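PDB 3ESI: ApeI dehydratase-like domain-containing protein from Pectobacterium atrosepticum, which is of unknown function but belongs to the ApeI dehydratase-like family of hotdog-fold proteins, and so probably acts on acyl thioesters. Local coordinates for residues 41-45 / 46-50; 103-107 / 108-112. One frame throughout, in Å; residues are numbered along the deposited sequence.

Contact 1 of 2, residues 41-45 / 46-50; sequences PLLPG and VAQLD
Leu43 lays its two methyls over the first turn of helix 45-59, CD1 against Ala47 CB at 4.0 Å and CD2 against Gln48 CG at 3.8 Å. This helix is the one that the sheet of a hotdog fold wraps around, and Pro44 stands at its N-cap. The Leu43 chain reaches the helix because CG lies opposite the backbone N (chi1 -158°), and it crosses the Gln48 side chain at a slant. The Pro44 ring also touches Ala47, its CG 4.2 Å from both Ala47 CB and Val46 CG2, and Trp32 packs on all three residues. Pro44 O accepts the helix bond from Gln48 N at 3.1 Å and a weak one from Ala47 N, while Gly45 O takes Leu49 N. Phe31 of a second subunit packs on Val46 and Leu49. The buried amide of Gln48 is held at both ends, OE1 by Ser113 and NE2 by the loop before the helix. NE2 donates to Leu43 O at 2.9 Å, nearly straight at 161°; the oxygen lies in the Gln48 amide plane, whereas the nitrogen is tilted 27° from the carbonyl plane of Leu43.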
ATOM      1  N   PRO A  41      -6.924   2.034   7.316  1.00 48.60           N
ATOM      2  CA  PRO A  41      -6.384   3.387   7.394  1.00 46.98           C
ATOM      3  C   PRO A  41      -5.333   3.667   8.459  1.00 46.00           C
ATOM      4  O   PRO A  41      -5.478   3.312   9.635  1.00 45.16           O
ATOM      5  CB  PRO A  41      -7.641   4.246   7.560  1.00 48.67           C
ATOM      6  CG  PRO A  41      -8.530   3.367   8.385  1.00 48.25           C
ATOM      7  CD  PRO A  41      -8.339   1.999   7.741  1.00 49.30           C
ATOM      8  N   LEU A  42      -4.255   4.292   8.001  1.00 44.69           N
ATOM      9  CA  LEU A  42      -3.163   4.728   8.857  1.00 42.98           C
ATOM     10  C   LEU A  42      -2.410   5.799   8.080  1.00 41.81           C
ATOM     11  O   LEU A  42      -2.405   5.790   6.854  1.00 42.88           O
ATOM     12  CB  LEU A  42      -2.230   3.585   9.244  1.00 41.13           C
ATOM     13  CG  LEU A  42      -1.335   2.906   8.215  1.00 43.51           C
ATOM     14  CD1 LEU A  42      -0.037   2.449   8.909  1.00 42.26           C
ATOM     15  CD2 LEU A  42      -2.081   1.738   7.582  1.00 41.93           C
ATOM     16  N   LEU A  43      -1.800   6.732   8.794  1.00 39.73           N
ATOM     17  CA  LEU A  43      -1.069   7.815   8.164  1.00 37.70           C
ATOM     18  C   LEU A  43       0.206   7.309   7.474  1.00 37.31           C
ATOM     19  O   LEU A  43       1.207   7.013   8.138  1.00 36.47           O
ATOM     20  CB  LEU A  43      -0.701   8.852   9.216  1.00 36.54           C
ATOM     21  CG  LEU A  43      -0.427  10.236   8.650  1.00 38.18           C
ATOM     22  CD1 LEU A  43      -1.715  10.755   8.021  1.00 38.34           C
ATOM     23  CD2 LEU A  43       0.058  11.161   9.757  1.00 38.83           C
ATOM     24  N   PRO A  44       0.188   7.221   6.131  1.00 35.96           N
ATOM     25  CA  PRO A  44       1.366   6.746   5.396  1.00 35.16           C
ATOM     26  C   PRO A  44       2.599   7.633   5.542  1.00 34.82           C
ATOM     27  O   PRO A  44       2.512   8.798   5.956  1.00 36.87           O
ATOM     28  CB  PRO A  44       0.869   6.674   3.953  1.00 34.01           C
ATOM     29  CG  PRO A  44      -0.153   7.767   3.892  1.00 36.44           C
ATOM     30  CD  PRO A  44      -0.895   7.600   5.203  1.00 35.98           C
ATOM     31  N   GLY A  45       3.747   7.061   5.194  1.00 33.94           N
ATOM     32  CA  GLY A  45       5.008   7.777   5.269  1.00 32.33           C
ATOM     33  C   GLY A  45       5.070   9.044   4.436  1.00 31.54           C
ATOM     34  O   GLY A  45       5.681  10.021   4.860  1.00 29.54           O
ATOM     35  N   VAL A  46       4.442   9.065   3.263  1.00 30.84           N
ATOM     36  CA  VAL A  46       4.518  10.284   2.463  1.00 31.92           C
ATOM     37  C   VAL A  46       3.879  11.451   3.185  1.00 30.46           C
ATOM     38  O   VAL A  46       4.395  12.570   3.146  1.00 30.15           O
ATOM     39  CB  VAL A  46       3.859  10.135   1.058  1.00 33.57           C
ATOM     40  CG1 VAL A  46       4.551   9.017   0.294  1.00 34.35           C
ATOM     41  CG2 VAL A  46       2.359   9.861   1.184  1.00 34.70           C
ATOM     42  N   ALA A  47       2.764  11.190   3.858  1.00 29.96           N
ATOM     43  CA  ALA A  47       2.074  12.241   4.586  1.00 28.94           C
ATOM     44  C   ALA A  47       2.904  12.687   5.785  1.00 29.32           C
ATOM     45  O   ALA A  47       3.018  13.885   6.077  1.00 27.83           O
ATOM     46  CB  ALA A  47       0.710  11.750   5.043  1.00 31.13           C
ATOM     47  N   GLN A  48       3.489  11.726   6.485  1.00 30.45           N
ATOM     48  CA  GLN A  48       4.295  12.074   7.636  1.00 32.01           C
ATOM     49  C   GLN A  48       5.465  12.967   7.218  1.00 32.06           C
ATOM     50  O   GLN A  48       5.769  13.963   7.885  1.00 31.08           O
ATOM     51  CB  GLN A  48       4.780  10.806   8.330  1.00 32.24           C
ATOM     52  CG  GLN A  48       3.668  10.073   9.075  1.00 33.64           C
ATOM     53  CD  GLN A  48       4.181   8.880   9.870  1.00 36.18           C
ATOM     54  OE1 GLN A  48       5.166   8.988  10.604  1.00 36.88           O
ATOM     55  NE2 GLN A  48       3.510   7.741   9.731  1.00 32.98           N
ATOM     56  N   LEU A  49       6.104  12.625   6.103  1.00 32.36           N
ATOM     57  CA  LEU A  49       7.232  13.406   5.614  1.00 33.71           C
ATOM     58  C   LEU A  49       6.752  14.781   5.151  1.00 33.58           C
ATOM     59  O   LEU A  49       7.337  15.806   5.491  1.00 35.85           O
ATOM     60  CB  LEU A  49       7.924  12.685   4.454  1.00 35.19           C
ATOM     61  CG  LEU A  49       9.021  13.505   3.755  1.00 37.69           C
ATOM     62  CD1 LEU A  49      10.073  13.879   4.778  1.00 37.98           C
ATOM     63  CD2 LEU A  49       9.646  12.727   2.601  1.00 37.32           C
ATOM     64  N   ASP A  50       5.678  14.788   4.377  1.00 32.11           N
ATOM     65  CA  ASP A  50       5.107  16.018   3.858  1.00 32.26           C
ATOM     66  C   ASP A  50       4.827  17.013   4.966  1.00 33.18           C
ATOM     67  O   ASP A  50       5.242  18.165   4.872  1.00 34.28           O
ATOM     68  CB  ASP A  50       3.817  15.715   3.086  1.00 34.59           C
ATOM     69  CG  ASP A  50       3.141  16.969   2.567  1.00 34.74           C
ATOM     70  OD1 ASP A  50       3.818  17.796   1.939  1.00 35.69           O
ATOM     71  OD2 ASP A  50       1.930  17.133   2.780  1.00 41.42           O
TER

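Contact 2 of 2, residues 103-107 / 108-112; sequences ILEGD and TERTA
Thr108 grips Glu105 O twice, through its backbone N and through OG1, each at 2.9 Å. The hydroxyl lies in the carbonyl plane on a lone pair, whereas the amide comes in tilted; a chi1 of 85° sets OG1 between the backbone N and the carbonyl carbon, facing that oxygen. Two residues along, Glu105 OE2 and Arg110 NH2 form a salt bridge at 3.4 Å by charge alone, because the oxygen lies well out of the guanidinium plane and the two flat groups stand 83° apart. Glu105 OE1 has a second cation in Lys82. These bonds close a beta hairpin between strands 96-105 and 108-121, with a type II' turn from Glu105 to Thr108 and Gly106 at positive phi. Backbone bonds in both directions join Ile103 to Arg110, the shorter being Ile103 N to Arg110 O at 2.8 Å. On the face carrying Glu105 and Arg110, Ile103 CD1 sits 3.4 Å from Arg110 NH2, and Ile103 CG1 touches Ala112 CB at 4.1 Å. Across the other face Leu104 and Glu109 run side by side: Leu104 CD1 lies along the extended Glu109 chain, 3.6 Å from Glu109 CG, while Glu109 OE2 forms a salt bridge with Arg85 and OE1 a hydrogen bond with Ser102 OG.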
ATOM      1  N   ILE A 103       2.407   9.846  19.783  1.00 38.17           N
ATOM      2  CA  ILE A 103       0.962   9.756  19.980  1.00 38.31           C
ATOM      3  C   ILE A 103       0.621   9.957  21.447  1.00 40.18           C
ATOM      4  O   ILE A 103       1.183   9.275  22.312  1.00 39.05           O
ATOM      5  CB  ILE A 103       0.433   8.368  19.584  1.00 37.03           C
ATOM      6  CG1 ILE A 103       0.733   8.091  18.111  1.00 36.80           C
ATOM      7  CG2 ILE A 103      -1.056   8.285  19.860  1.00 37.71           C
ATOM      8  CD1 ILE A 103       0.456   6.660  17.691  1.00 33.46           C
ATOM      9  N   LEU A 104      -0.293  10.888  21.727  1.00 41.90           N
ATOM     10  CA  LEU A 104      -0.716  11.149  23.108  1.00 43.46           C
ATOM     11  C   LEU A 104      -2.068  10.502  23.348  1.00 44.82           C
ATOM     12  O   LEU A 104      -3.044  10.830  22.671  1.00 46.00           O
ATOM     13  CB  LEU A 104      -0.842  12.659  23.395  1.00 42.10           C
ATOM     14  CG  LEU A 104       0.352  13.634  23.378  1.00 43.26           C
ATOM     15  CD1 LEU A 104       1.654  12.879  23.598  1.00 43.04           C
ATOM     16  CD2 LEU A 104       0.405  14.383  22.066  1.00 43.82           C
ATOM     17  N   GLU A 105      -2.110   9.570  24.296  1.00 46.46           N
ATOM     18  CA  GLU A 105      -3.341   8.871  24.685  1.00 49.10           C
ATOM     19  C   GLU A 105      -3.274   8.684  26.201  1.00 48.48           C
ATOM     20  O   GLU A 105      -2.272   8.191  26.728  1.00 46.60           O
ATOM     21  CB  GLU A 105      -3.454   7.490  24.031  1.00 51.62           C
ATOM     22  CG  GLU A 105      -3.757   7.484  22.543  1.00 58.37           C
ATOM     23  CD  GLU A 105      -3.977   6.064  21.997  1.00 62.17           C
ATOM     24  OE1 GLU A 105      -4.948   5.396  22.433  1.00 62.49           O
ATOM     25  OE2 GLU A 105      -3.178   5.620  21.140  1.00 63.86           O
ATOM     26  N   GLY A 106      -4.340   9.061  26.900  1.00 48.77           N
ATOM     27  CA  GLY A 106      -4.325   8.933  28.341  1.00 48.49           C
ATOM     28  C   GLY A 106      -3.100   9.660  28.865  1.00 50.25           C
ATOM     29  O   GLY A 106      -2.833  10.796  28.466  1.00 49.19           O
ATOM     30  N   ASP A 107      -2.343   9.012  29.745  1.00 51.26           N
ATOM     31  CA  ASP A 107      -1.148   9.630  30.304  1.00 52.33           C
ATOM     32  C   ASP A 107       0.110   9.204  29.573  1.00 51.87           C
ATOM     33  O   ASP A 107       1.214   9.617  29.930  1.00 50.43           O
ATOM     34  CB  ASP A 107      -1.013   9.288  31.786  1.00 53.39           C
ATOM     35  CG  ASP A 107      -1.969  10.077  32.647  1.00 56.86           C
ATOM     36  OD1 ASP A 107      -3.188   9.801  32.599  1.00 58.37           O
ATOM     37  OD2 ASP A 107      -1.501  10.989  33.365  1.00 58.99           O
ATOM     38  N   THR A 108      -0.073   8.391  28.536  1.00 52.97           N
ATOM     39  CA  THR A 108       1.042   7.875  27.746  1.00 54.06           C
ATOM     40  C   THR A 108       1.421   8.740  26.539  1.00 54.30           C
ATOM     41  O   THR A 108       0.636   9.558  26.050  1.00 54.77           O
ATOM     42  CB  THR A 108       0.737   6.460  27.209  1.00 54.16           C
ATOM     43  OG1 THR A 108       0.003   6.563  25.981  1.00 54.82           O
ATOM     44  CG2 THR A 108      -0.105   5.680  28.211  1.00 54.53           C
ATOM     45  N   GLU A 109       2.643   8.530  26.067  1.00 54.87           N
ATOM     46  CA  GLU A 109       3.177   9.225  24.912  1.00 54.88           C
ATOM     47  C   GLU A 109       4.187   8.289  24.266  1.00 54.91           C
ATOM     48  O   GLU A 109       5.313   8.163  24.746  1.00 56.88           O
ATOM     49  CB  GLU A 109       3.858  10.531  25.328  1.00 54.44           C
ATOM     50  CG  GLU A 109       4.724  11.127  24.227  1.00 57.65           C
ATOM     51  CD  GLU A 109       5.080  12.584  24.464  1.00 60.17           C
ATOM     52  OE1 GLU A 109       5.928  13.121  23.707  1.00 60.21           O
ATOM     53  OE2 GLU A 109       4.506  13.191  25.400  1.00 60.40           O
ATOM     54  N   ARG A 110       3.774   7.616  23.196  1.00 54.75           N
ATOM     55  CA  ARG A 110       4.645   6.686  22.468  1.00 54.02           C
ATOM     56  C   ARG A 110       5.216   7.354  21.218  1.00 51.72           C
ATOM     57  O   ARG A 110       4.554   8.181  20.592  1.00 52.00           O
ATOM     58  CB  ARG A 110       3.869   5.450  22.005  1.00 56.04           C
ATOM     59  CG  ARG A 110       3.187   4.637  23.080  1.00 60.12           C
ATOM     60  CD  ARG A 110       2.299   3.589  22.421  1.00 64.62           C
ATOM     61  NE  ARG A 110       1.352   4.209  21.488  1.00 68.58           N
ATOM     62  CZ  ARG A 110       0.502   3.539  20.710  1.00 69.08           C
ATOM     63  NH1 ARG A 110       0.476   2.213  20.746  1.00 70.24           N
ATOM     64  NH2 ARG A 110      -0.324   4.195  19.902  1.00 68.84           N
ATOM     65  N   THR A 111       6.438   6.993  20.848  1.00 49.52           N
ATOM     66  CA  THR A 111       7.038   7.549  19.638  1.00 46.78           C
ATOM     67  C   THR A 111       6.415   6.777  18.484  1.00 45.56           C
ATOM     68  O   THR A 111       6.329   5.550  18.536  1.00 47.35           O
ATOM     69  CB  THR A 111       8.565   7.345  19.607  1.00 46.58           C
ATOM     70  OG1 THR A 111       9.153   7.929  20.777  1.00 47.40           O
ATOM     71  CG2 THR A 111       9.163   8.009  18.383  1.00 45.48           C
ATOM     72  N   ALA A 112       5.964   7.480  17.450  1.00 42.86           N
ATOM     73  CA  ALA A 112       5.340   6.811  16.316  1.00 40.89           C
ATOM     74  C   ALA A 112       6.327   6.688  15.165  1.00 40.75           C
ATOM     75  O   ALA A 112       6.355   5.679  14.447  1.00 39.09           O
ATOM     76  CB  ALA A 112       4.097   7.584  15.866  1.00 41.78           C
TER

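Contact 1 starts the central helix and contact 2 forms the turn end of a hairpin in the sheet that wraps it, so the two belong to the two layers of one hotdog fold. Their centres lie 18 Å apart and their nearest atoms about 5 Å, without touching. Strands 96-105 and 108-121 bridge the gap: Tyr101 OH bonds Gln48 O and Ser113 OG bonds Gln48 OE1, while Ala112 has a backbone bond with Tyr101. Ile78 is a second common neighbour, bonded through its backbone to Leu43 and packed against Ala112. Contact 1 is buried and reaches two other subunits, whereas the turn of contact 2 is exposed.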